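Mlr6093 protein (PDB 2QJ8) probably acts as a zinc-dependent hydrolase of the succinylglutamate desuccinylase/aspartoacylase family, cleaving linear amide or ester bonds. Local coordinates at residues A[49-59]-A[81-92]; A[105-113]-A[187-195]. All blocks are in the same frame, centred on the assembly; numbering follows the deposited sequence.

Overall arrangement
Both contacts lie within the catalytic domain, but they differ in setting. Contact 1 (49-59 with 81-92) is core: every touching residue is buried, and two parallel strands and the loops beyond them meet over 770 Å². Contact 2 (105-113 with 187-195) is partly buried and smaller, 404 Å², and sets a loop against the start of helix 190-197. Repeated backbone hydrogen bonds and branched aliphatic packing carry the first; one backbone hydrogen bond, a shared water and a Met-aromatic contact carry the second. Their centres are about 15 Å apart, yet they touch through Asn54 ND2 and Asn105 OD1, 3.2 Å apart, a probable hydrogen bond.

Contact 1: residues A[49-59]-A[81-92]; sequences LITGGNHGNEL and IIIVPEINPLAV
In the beta-alpha-beta unit of strand 47-52, helix 60-75 and strand 79-84, the two strands run parallel and Ile50 pairs with Ile83; the axes of 49-52 and 81-84 approach to 4.7 Å and diverge by 12°. Ile50 bonds through both its polar backbone atoms: its N donates to Ile82 O (2.9 Å), and its O accepts from Val84 N. Gly52 N then reaches Val84 O, and Ile87 N, beyond strand 79-84, donates to Gly52 O at 2.9 Å. On one face of the sheet Thr51 and Val84 lie side by side, CG2 against CG1 at 3.5 Å in one of the two conformers of Val84, while Thr51 OG1 turns to Asp139. On the other face the Ile50 and Ile83 side chains adjoin, and Ile83 continues onto Leu68 and Leu72 of helix 60-75.

Further along, the segment 49-59 carries a His-x-x-Glu sequence, His55 to Glu58, which in zinc-dependent relatives of this fold supplies metal ligands. Asn88, the N-cap of helix 89-94, holds the start of this loop. With CG anti to the backbone N (chi1 -164°), its amide reaches two ways: OD1 accepts from Ala91 N at 3.2 Å, and ND2 donates to Asn54 O at 3.3 Å and to Thr99 OG1. An alanine in place of Asn88 is likely to leave Ala91 N uncapped and to cost Asn54 O and Thr99 OG1 a partner. Glycines allow the close approach here: a CB on Gly53 would collide with Glu86 CA, and one on Gly56 with Ala91 O, which Gly56 CA approaches to 3.3 Å. Nearby, Leu59 CD1 meets Val92 CG1 at 3.7 Å, and Leu59 also packs on Met315 of the second subunit.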
loop_
_atom_site.group_PDB
_atom_site.type_symbol
_atom_site.label_atom_id
_atom_site.label_comp_id
_atom_site.label_asym_id
_atom_site.label_seq_id
_atom_site.Cartn_x
_atom_site.Cartn_y
_atom_site.Cartn_z
ATOM N N LEU A 49 16.855 8.661 20.597
ATOM C CA LEU A 49 15.752 9.305 19.926
ATOM C C LEU A 49 15.149 8.266 19.005
ATOM O O LEU A 49 15.878 7.619 18.267
ATOM C CB LEU A 49 16.211 10.475 19.060
ATOM C CG LEU A 49 15.178 11.136 18.140
ATOM C CD1 LEU A 49 13.989 11.775 18.921
ATOM C CD2 LEU A 49 15.922 12.171 17.309
ATOM N N ILE A 50 13.828 8.153 19.021
ATOM C CA ILE A 50 13.071 7.321 18.100
ATOM C C ILE A 50 12.157 8.204 17.256
ATOM O O ILE A 50 11.297 8.930 17.780
ATOM C CB ILE A 50 12.195 6.258 18.836
ATOM C CG1 ILE A 50 13.022 5.539 19.891
ATOM C CG2 ILE A 50 11.557 5.288 17.814
ATOM C CD1 ILE A 50 12.333 4.355 20.477
ATOM N N THR A 51 12.313 8.113 15.937
ATOM C CA THR A 51 11.543 8.897 14.994
ATOM C C THR A 51 10.662 8.007 14.082
ATOM O O THR A 51 11.057 6.905 13.714
ATOM C CB THR A 51 12.438 9.792 14.109
ATOM O OG1 THR A 51 13.386 9.010 13.377
ATOM C CG2 THR A 51 13.187 10.841 14.917
ATOM N N GLY A 52 9.459 8.499 13.770
ATOM C CA GLY A 52 8.568 7.889 12.768
ATOM C C GLY A 52 8.054 8.966 11.839
ATOM O O GLY A 52 8.239 10.151 12.097
ATOM N N GLY A 53 7.407 8.564 10.761
ATOM C CA GLY A 53 6.695 9.513 9.915
ATOM C C GLY A 53 7.477 10.522 9.130
ATOM O O GLY A 53 6.985 11.605 8.898
ATOM N N ASN A 54 8.706 10.186 8.742
ATOM C CA ASN A 54 9.462 11.039 7.821
ATOM C C ASN A 54 8.712 11.112 6.494
ATOM O O ASN A 54 8.787 12.124 5.809
ATOM C CB ASN A 54 10.875 10.506 7.557
ATOM C CG ASN A 54 11.617 11.346 6.515
ATOM O OD1 ASN A 54 12.051 12.439 6.817
ATOM N ND2 ASN A 54 11.753 10.836 5.287
ATOM N N HIS A 55 8.044 10.009 6.120
ATOM C CA HIS A 55 7.228 9.958 4.907
ATOM C C HIS A 55 5.783 9.774 5.287
ATOM O O HIS A 55 5.489 9.118 6.254
ATOM C CB HIS A 55 7.687 8.851 3.982
ATOM C CG HIS A 55 9.085 9.032 3.483
ATOM N ND1 HIS A 55 9.446 10.048 2.616
ATOM C CD2 HIS A 55 10.205 8.307 3.701
ATOM C CE1 HIS A 55 10.740 9.951 2.358
ATOM N NE2 HIS A 55 11.218 8.895 2.987
ATOM N N GLY A 56 4.874 10.317 4.504
ATOM C CA GLY A 56 3.460 10.280 4.878
ATOM C C GLY A 56 2.546 9.107 4.555
ATOM O O GLY A 56 1.404 9.034 5.051
ATOM N N ASN A 57 3.040 8.180 3.767
ATOM C CA ASN A 57 2.247 7.029 3.374
ATOM C C ASN A 57 2.647 5.727 4.134
ATOM O O ASN A 57 2.419 4.633 3.635
ATOM C CB ASN A 57 2.261 6.916 1.822
ATOM C CG ASN A 57 3.691 7.082 1.180
ATOM O OD1 ASN A 57 4.736 7.017 1.858
ATOM N ND2 ASN A 57 3.710 7.259 -0.154
ATOM N N GLU A 58 3.190 5.886 5.345
ATOM C CA GLU A 58 3.659 4.782 6.171
ATOM C C GLU A 58 3.232 5.061 7.581
ATOM O O GLU A 58 3.808 5.940 8.235
ATOM C CB GLU A 58 5.188 4.699 6.093
ATOM C CG GLU A 58 5.795 3.363 6.547
ATOM C CD GLU A 58 5.462 2.961 7.960
ATOM O OE1 GLU A 58 5.784 3.712 8.917
ATOM O OE2 GLU A 58 4.865 1.874 8.114
ATOM N N LEU A 59 2.228 4.341 8.064
ATOM C CA LEU A 59 1.749 4.568 9.403
ATOM C C LEU A 59 2.155 3.538 10.423
ATOM O O LEU A 59 1.911 3.778 11.583
ATOM C CB LEU A 59 0.250 4.811 9.399
ATOM C CG LEU A 59 -0.203 6.188 8.899
ATOM C CD1 LEU A 59 0.255 7.366 9.752
ATOM C CD2 LEU A 59 0.164 6.409 7.444
ATOM N N ILE A 81 14.815 8.350 26.775
ATOM C CA ILE A 81 14.262 7.993 25.466
ATOM C C ILE A 81 13.309 9.085 25.047
ATOM O O ILE A 81 12.360 9.408 25.770
ATOM C CB ILE A 81 13.522 6.630 25.458
ATOM C CG1 ILE A 81 14.490 5.527 25.862
ATOM C CG2 ILE A 81 12.938 6.384 24.023
ATOM C CD1 ILE A 81 13.865 4.137 26.060
ATOM N N ILE A 82 13.595 9.705 23.904
ATOM C CA ILE A 82 12.741 10.730 23.343
ATOM C C ILE A 82 12.075 10.091 22.111
ATOM O O ILE A 82 12.726 9.368 21.374
ATOM C CB ILE A 82 13.555 12.013 22.901
ATOM C CG1 ILE A 82 14.353 12.624 24.073
ATOM C CG2 ILE A 82 12.623 13.036 22.332
ATOM C CD1 ILE A 82 15.357 13.769 23.628
ATOM N N ILE A 83 10.772 10.332 21.918
ATOM C CA ILE A 83 10.030 9.780 20.762
ATOM C C ILE A 83 9.202 10.846 20.074
ATOM O O ILE A 83 8.480 11.594 20.757
ATOM C CB ILE A 83 9.072 8.595 21.145
ATOM C CG1 ILE A 83 9.827 7.471 21.864
ATOM C CG2 ILE A 83 8.390 8.011 19.885
ATOM C CD1 ILE A 83 8.939 6.313 22.462
ATOM N N VAL A 84 9.350 10.928 18.740
ATOM C CA VAL A 84 8.558 11.831 17.878
ATOM C C VAL A 84 7.884 10.911 16.842
ATOM O O VAL A 84 8.481 10.563 15.827
ATOM C CB VAL A 84 9.389 13.005 17.280
ATOM C CG1 VAL A 84 10.704 12.541 16.709
ATOM C CG2 VAL A 84 8.565 13.802 16.258
ATOM N N PRO A 85 6.621 10.457 17.132
ATOM C CA PRO A 85 5.993 9.484 16.226
ATOM C C PRO A 85 5.772 9.882 14.794
ATOM O O PRO A 85 5.869 8.999 13.950
ATOM C CB PRO A 85 4.659 9.093 16.952
ATOM C CG PRO A 85 4.946 9.410 18.384
ATOM C CD PRO A 85 5.705 10.724 18.258
ATOM N N GLU A 86 5.556 11.175 14.520
ATOM C CA GLU A 86 5.376 11.698 13.164
ATOM C C GLU A 86 6.180 12.977 13.019
ATOM O O GLU A 86 5.696 14.055 13.374
ATOM C CB GLU A 86 3.904 12.033 12.841
ATOM C CG GLU A 86 2.914 10.897 12.928
ATOM C CD GLU A 86 2.233 10.758 14.266
ATOM O OE1 GLU A 86 1.698 11.770 14.798
ATOM O OE2 GLU A 86 2.161 9.617 14.772
ATOM N N ILE A 87 7.398 12.872 12.498
ATOM C CA ILE A 87 8.219 14.050 12.266
ATOM C C ILE A 87 7.725 14.875 11.066
ATOM O O ILE A 87 8.073 16.052 10.974
ATOM C CB ILE A 87 9.765 13.755 12.134
ATOM C CG1 ILE A 87 10.112 12.924 10.873
ATOM C CG2 ILE A 87 10.290 13.169 13.400
ATOM C CD1 ILE A 87 11.629 12.615 10.650
ATOM N N ASN A 88 6.921 14.296 10.156
ATOM C CA ASN A 88 6.418 15.034 8.985
ATOM C C ASN A 88 4.877 14.978 8.938
ATOM O O ASN A 88 4.303 14.307 8.060
ATOM C CB ASN A 88 7.054 14.484 7.692
ATOM C CG ASN A 88 6.892 15.415 6.494
ATOM O OD1 ASN A 88 6.067 16.316 6.496
ATOM N ND2 ASN A 88 7.653 15.154 5.447
ATOM N N PRO A 89 4.202 15.672 9.879
ATOM C CA PRO A 89 2.721 15.669 9.903
ATOM C C PRO A 89 2.061 16.153 8.656
ATOM O O PRO A 89 1.001 15.676 8.328
ATOM C CB PRO A 89 2.376 16.579 11.098
ATOM C CG PRO A 89 3.575 17.371 11.365
ATOM C CD PRO A 89 4.744 16.503 10.975
ATOM N N LEU A 90 2.665 17.120 7.967
ATOM C CA LEU A 90 2.127 17.585 6.713
ATOM C C LEU A 90 1.998 16.451 5.689
ATOM O O LEU A 90 0.944 16.300 5.090
ATOM C CB LEU A 90 3.001 18.692 6.154
ATOM C CG LEU A 90 2.973 20.037 6.843
ATOM C CD1 LEU A 90 4.038 20.909 6.209
ATOM C CD2 LEU A 90 1.597 20.677 6.691
ATOM N N ALA A 91 3.053 15.643 5.551
ATOM C CA ALA A 91 3.080 14.496 4.648
ATOM C C ALA A 91 2.100 13.408 5.088
ATOM O O ALA A 91 1.402 12.836 4.263
ATOM C CB ALA A 91 4.506 13.906 4.578
ATOM N N VAL A 92 2.074 13.113 6.380
ATOM C CA VAL A 92 1.137 12.101 6.928
ATOM C C VAL A 92 -0.329 12.471 6.611
ATOM O O VAL A 92 -1.130 11.635 6.119
ATOM C CB VAL A 92 1.346 11.905 8.445
ATOM C CG1 VAL A 92 0.234 10.975 9.046
ATOM C CG2 VAL A 92 2.698 11.317 8.728
HETATM O O HOH W 1 9.700 13.325 3.631
HETATM O O HOH W 2 -1.694 9.033 6.187
#

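Contact 2: residues A[105-113]-A[187-195]; sequences NLNRVFPGR and TDGMFDTLV
Asn107 O receives Met190 N at 3.0 Å in the one direct hydrogen bond between the segments, with the donor tilted 30° from the carbonyl plane. The same oxygen takes a CA-H...O contact from Gly189 and a weak bond from Phe110 N, which closes the type I turn 107-110. Gly189 CA also lies 3.3 Å from Phe110 O, so the glycine packs closely against the carbonyls of the turn. Its backbone angles and the closeness of Asn107 O, where a CB would clash, both fit the absence of a side chain at this N-cap position.

A water adds a second, indirect link. It donates to Asn107 OD1 at 2.6 Å and to Asp188 O, and accepts from Phe191 N in the first turn of the helix. Asn107 can join it because its CG stands anti to the backbone N (chi1 -174°), which carries the amide across the Met190 side chain at about a right angle.

Met190, a selenomethionine in this crystal, runs alongside Phe110. Its CG lies over one face of the ring, and SE sits 4.9 Å from the ring centroid, 16° off the normal, a Met-aromatic contact with SE above the face but at some distance. Met190 has two conformers, so this placing of its side chain holds for one of them and is less certain. Thr193 approaches the turn by its hydroxyl: OG1 donates back to Gly189 O at 2.8 Å and lies 3.7 Å from Phe110 O. Gly189 O also accepts from Thr193 N, so one residue supplies both donors.

Outward from this loop, Phe110 packs on Ala123, Ile126 and Ser127 of helix 118-129, while Met190, Phe191 and Leu194 set helix 190-197 against Phe202 of strand 201-208.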
loop_
_atom_site.group_PDB
_atom_site.type_symbol
_atom_site.label_atom_id
_atom_site.label_comp_id
_atom_site.label_asym_id
_atom_site.label_seq_id
_atom_site.Cartn_x
_atom_site.Cartn_y
_atom_site.Cartn_z
ATOM N N ASN A 105 12.053 15.900 0.657
ATOM C CA ASN A 105 12.182 14.714 1.496
ATOM C C ASN A 105 12.949 15.216 2.698
ATOM O O ASN A 105 14.130 15.581 2.610
ATOM C CB ASN A 105 12.909 13.618 0.719
ATOM C CG ASN A 105 13.235 12.379 1.540
ATOM O OD1 ASN A 105 13.033 12.291 2.757
ATOM N ND2 ASN A 105 13.715 11.378 0.838
ATOM N N LEU A 106 12.224 15.290 3.806
ATOM C CA LEU A 106 12.698 15.812 5.079
ATOM C C LEU A 106 14.024 15.198 5.554
ATOM O O LEU A 106 14.888 15.902 6.096
ATOM C CB LEU A 106 11.583 15.627 6.135
ATOM C CG LEU A 106 11.856 15.963 7.598
ATOM C CD1 LEU A 106 12.243 17.420 7.700
ATOM C CD2 LEU A 106 10.622 15.652 8.474
ATOM N N ASN A 107 14.152 13.899 5.351
ATOM C CA ASN A 107 15.350 13.152 5.706
ATOM C C ASN A 107 16.574 13.630 4.920
ATOM O O ASN A 107 17.609 13.893 5.548
ATOM C CB ASN A 107 15.103 11.647 5.527
ATOM C CG ASN A 107 16.258 10.786 6.015
ATOM O OD1 ASN A 107 17.304 10.699 5.368
ATOM N ND2 ASN A 107 16.044 10.091 7.128
ATOM N N ARG A 108 16.452 13.804 3.593
ATOM C CA ARG A 108 17.627 14.235 2.805
ATOM C C ARG A 108 18.057 15.684 3.023
ATOM O O ARG A 108 19.199 16.027 2.679
ATOM C CB ARG A 108 17.590 13.910 1.288
ATOM C CG ARG A 108 16.420 14.424 0.499
ATOM C CD ARG A 108 16.685 14.582 -1.019
ATOM N NE ARG A 108 15.429 14.588 -1.793
ATOM C CZ ARG A 108 14.534 15.590 -1.866
ATOM N NH1 ARG A 108 14.688 16.748 -1.203
ATOM N NH2 ARG A 108 13.428 15.416 -2.596
ATOM N N VAL A 109 17.205 16.525 3.629
ATOM C CA VAL A 109 17.579 17.941 3.884
ATOM C C VAL A 109 18.292 18.217 5.222
ATOM O O VAL A 109 18.769 19.326 5.411
ATOM C CB VAL A 109 16.382 18.904 3.734
ATOM C CG1 VAL A 109 15.670 18.649 2.398
ATOM C CG2 VAL A 109 15.447 18.789 4.894
ATOM N N PHE A 110 18.382 17.240 6.136
ATOM C CA PHE A 110 19.101 17.430 7.425
ATOM C C PHE A 110 20.529 17.908 7.187
ATOM O O PHE A 110 21.146 17.454 6.241
ATOM C CB PHE A 110 19.158 16.148 8.290
ATOM C CG PHE A 110 18.021 16.014 9.265
ATOM C CD1 PHE A 110 16.755 15.668 8.810
ATOM C CD2 PHE A 110 18.227 16.183 10.615
ATOM C CE1 PHE A 110 15.695 15.528 9.671
ATOM C CE2 PHE A 110 17.191 16.032 11.515
ATOM C CZ PHE A 110 15.904 15.705 11.045
ATOM N N PRO A 111 21.051 18.827 8.034
ATOM C CA PRO A 111 20.463 19.409 9.234
ATOM C C PRO A 111 19.516 20.616 9.001
ATOM O O PRO A 111 19.197 21.321 9.952
ATOM C CB PRO A 111 21.714 19.816 10.018
ATOM C CG PRO A 111 22.597 20.370 8.929
ATOM C CD PRO A 111 22.351 19.462 7.737
ATOM N N GLY A 112 19.054 20.848 7.778
ATOM C CA GLY A 112 18.204 22.002 7.475
ATOM C C GLY A 112 18.794 23.377 7.764
ATOM O O GLY A 112 20.013 23.538 7.857
ATOM N N ARG A 113 17.908 24.373 7.858
ATOM C CA ARG A 113 18.241 25.741 8.197
ATOM C C ARG A 113 16.987 26.451 8.727
ATOM O O ARG A 113 15.884 26.191 8.278
ATOM C CB ARG A 113 18.869 26.526 7.025
ATOM C CG ARG A 113 18.049 26.753 5.761
ATOM C CD ARG A 113 18.919 27.538 4.751
ATOM N NE ARG A 113 18.319 27.745 3.428
ATOM C CZ ARG A 113 17.700 28.853 2.978
ATOM N NH1 ARG A 113 17.531 29.944 3.731
ATOM N NH2 ARG A 113 17.226 28.875 1.724
ATOM N N THR A 187 22.426 8.478 1.320
ATOM C CA THR A 187 22.856 8.948 2.635
ATOM C C THR A 187 22.835 10.475 2.857
ATOM O O THR A 187 23.228 10.961 3.936
ATOM C CB THR A 187 24.293 8.439 2.876
ATOM O OG1 THR A 187 25.164 8.964 1.876
ATOM C CG2 THR A 187 24.326 6.919 2.854
ATOM N N ASP A 188 22.403 11.246 1.861
ATOM C CA ASP A 188 22.325 12.690 2.030
ATOM C C ASP A 188 21.382 12.988 3.171
ATOM O O ASP A 188 20.444 12.233 3.421
ATOM C CB ASP A 188 21.832 13.403 0.766
ATOM C CG ASP A 188 22.869 13.420 -0.356
ATOM O OD1 ASP A 188 24.023 12.978 -0.155
ATOM O OD2 ASP A 188 22.512 13.891 -1.454
ATOM N N GLY A 189 21.707 14.024 3.924
ATOM C CA GLY A 189 20.884 14.432 5.019
ATOM C C GLY A 189 21.117 13.800 6.381
ATOM O O GLY A 189 22.167 14.001 6.991
HETATM N N MSE A 190 20.146 13.007 6.827
HETATM C CA MSE A 190 20.161 12.433 8.171
HETATM C C MSE A 190 21.307 11.448 8.388
HETATM O O MSE A 190 21.958 11.477 9.424
HETATM C CB MSE A 190 18.811 11.765 8.485
HETATM C CG MSE A 190 18.524 11.602 9.959
HETATM SE SE MSE A 190 16.701 10.981 10.375
HETATM C CE MSE A 190 15.633 12.288 9.402
ATOM N N PHE A 191 21.546 10.580 7.416
ATOM C CA PHE A 191 22.616 9.600 7.543
ATOM C C PHE A 191 23.946 10.313 7.683
ATOM O O PHE A 191 24.661 10.088 8.650
ATOM C CB PHE A 191 22.642 8.641 6.347
ATOM C CG PHE A 191 23.659 7.539 6.485
ATOM C CD1 PHE A 191 25.011 7.762 6.216
ATOM C CD2 PHE A 191 23.260 6.277 6.908
ATOM C CE1 PHE A 191 25.940 6.748 6.355
ATOM C CE2 PHE A 191 24.183 5.261 7.051
ATOM C CZ PHE A 191 25.527 5.494 6.771
ATOM N N ASP A 192 24.276 11.168 6.722
ATOM C CA ASP A 192 25.526 11.934 6.785
ATOM C C ASP A 192 25.669 12.734 8.061
ATOM O O ASP A 192 26.744 12.812 8.631
ATOM C CB ASP A 192 25.638 12.906 5.613
ATOM C CG ASP A 192 26.041 12.232 4.317
ATOM O OD1 ASP A 192 26.291 11.002 4.300
ATOM O OD2 ASP A 192 26.088 12.950 3.297
ATOM N N THR A 193 24.571 13.314 8.517
ATOM C CA THR A 193 24.572 14.120 9.741
ATOM C C THR A 193 24.896 13.316 10.994
ATOM O O THR A 193 25.839 13.623 11.702
ATOM C CB THR A 193 23.201 14.865 9.901
ATOM O OG1 THR A 193 23.126 15.853 8.875
ATOM C CG2 THR A 193 23.110 15.563 11.251
ATOM N N LEU A 194 24.158 12.243 11.204
ATOM C CA LEU A 194 24.304 11.428 12.405
ATOM C C LEU A 194 25.524 10.538 12.414
ATOM O O LEU A 194 26.239 10.450 13.412
ATOM C CB LEU A 194 23.062 10.572 12.625
ATOM C CG LEU A 194 21.794 11.236 13.164
ATOM C CD1 LEU A 194 21.608 12.632 12.645
ATOM C CD2 LEU A 194 20.631 10.322 12.818
ATOM N N VAL A 195 25.727 9.854 11.313
ATOM C CA VAL A 195 26.851 8.938 11.154
ATOM C C VAL A 195 28.183 9.648 10.932
ATOM O O VAL A 195 29.094 9.532 11.751
ATOM C CB VAL A 195 26.595 7.933 9.988
ATOM C CG1 VAL A 195 27.808 6.984 9.763
ATOM C CG2 VAL A 195 25.305 7.156 10.250
HETATM O O HOH W 3 19.848 10.443 5.050
#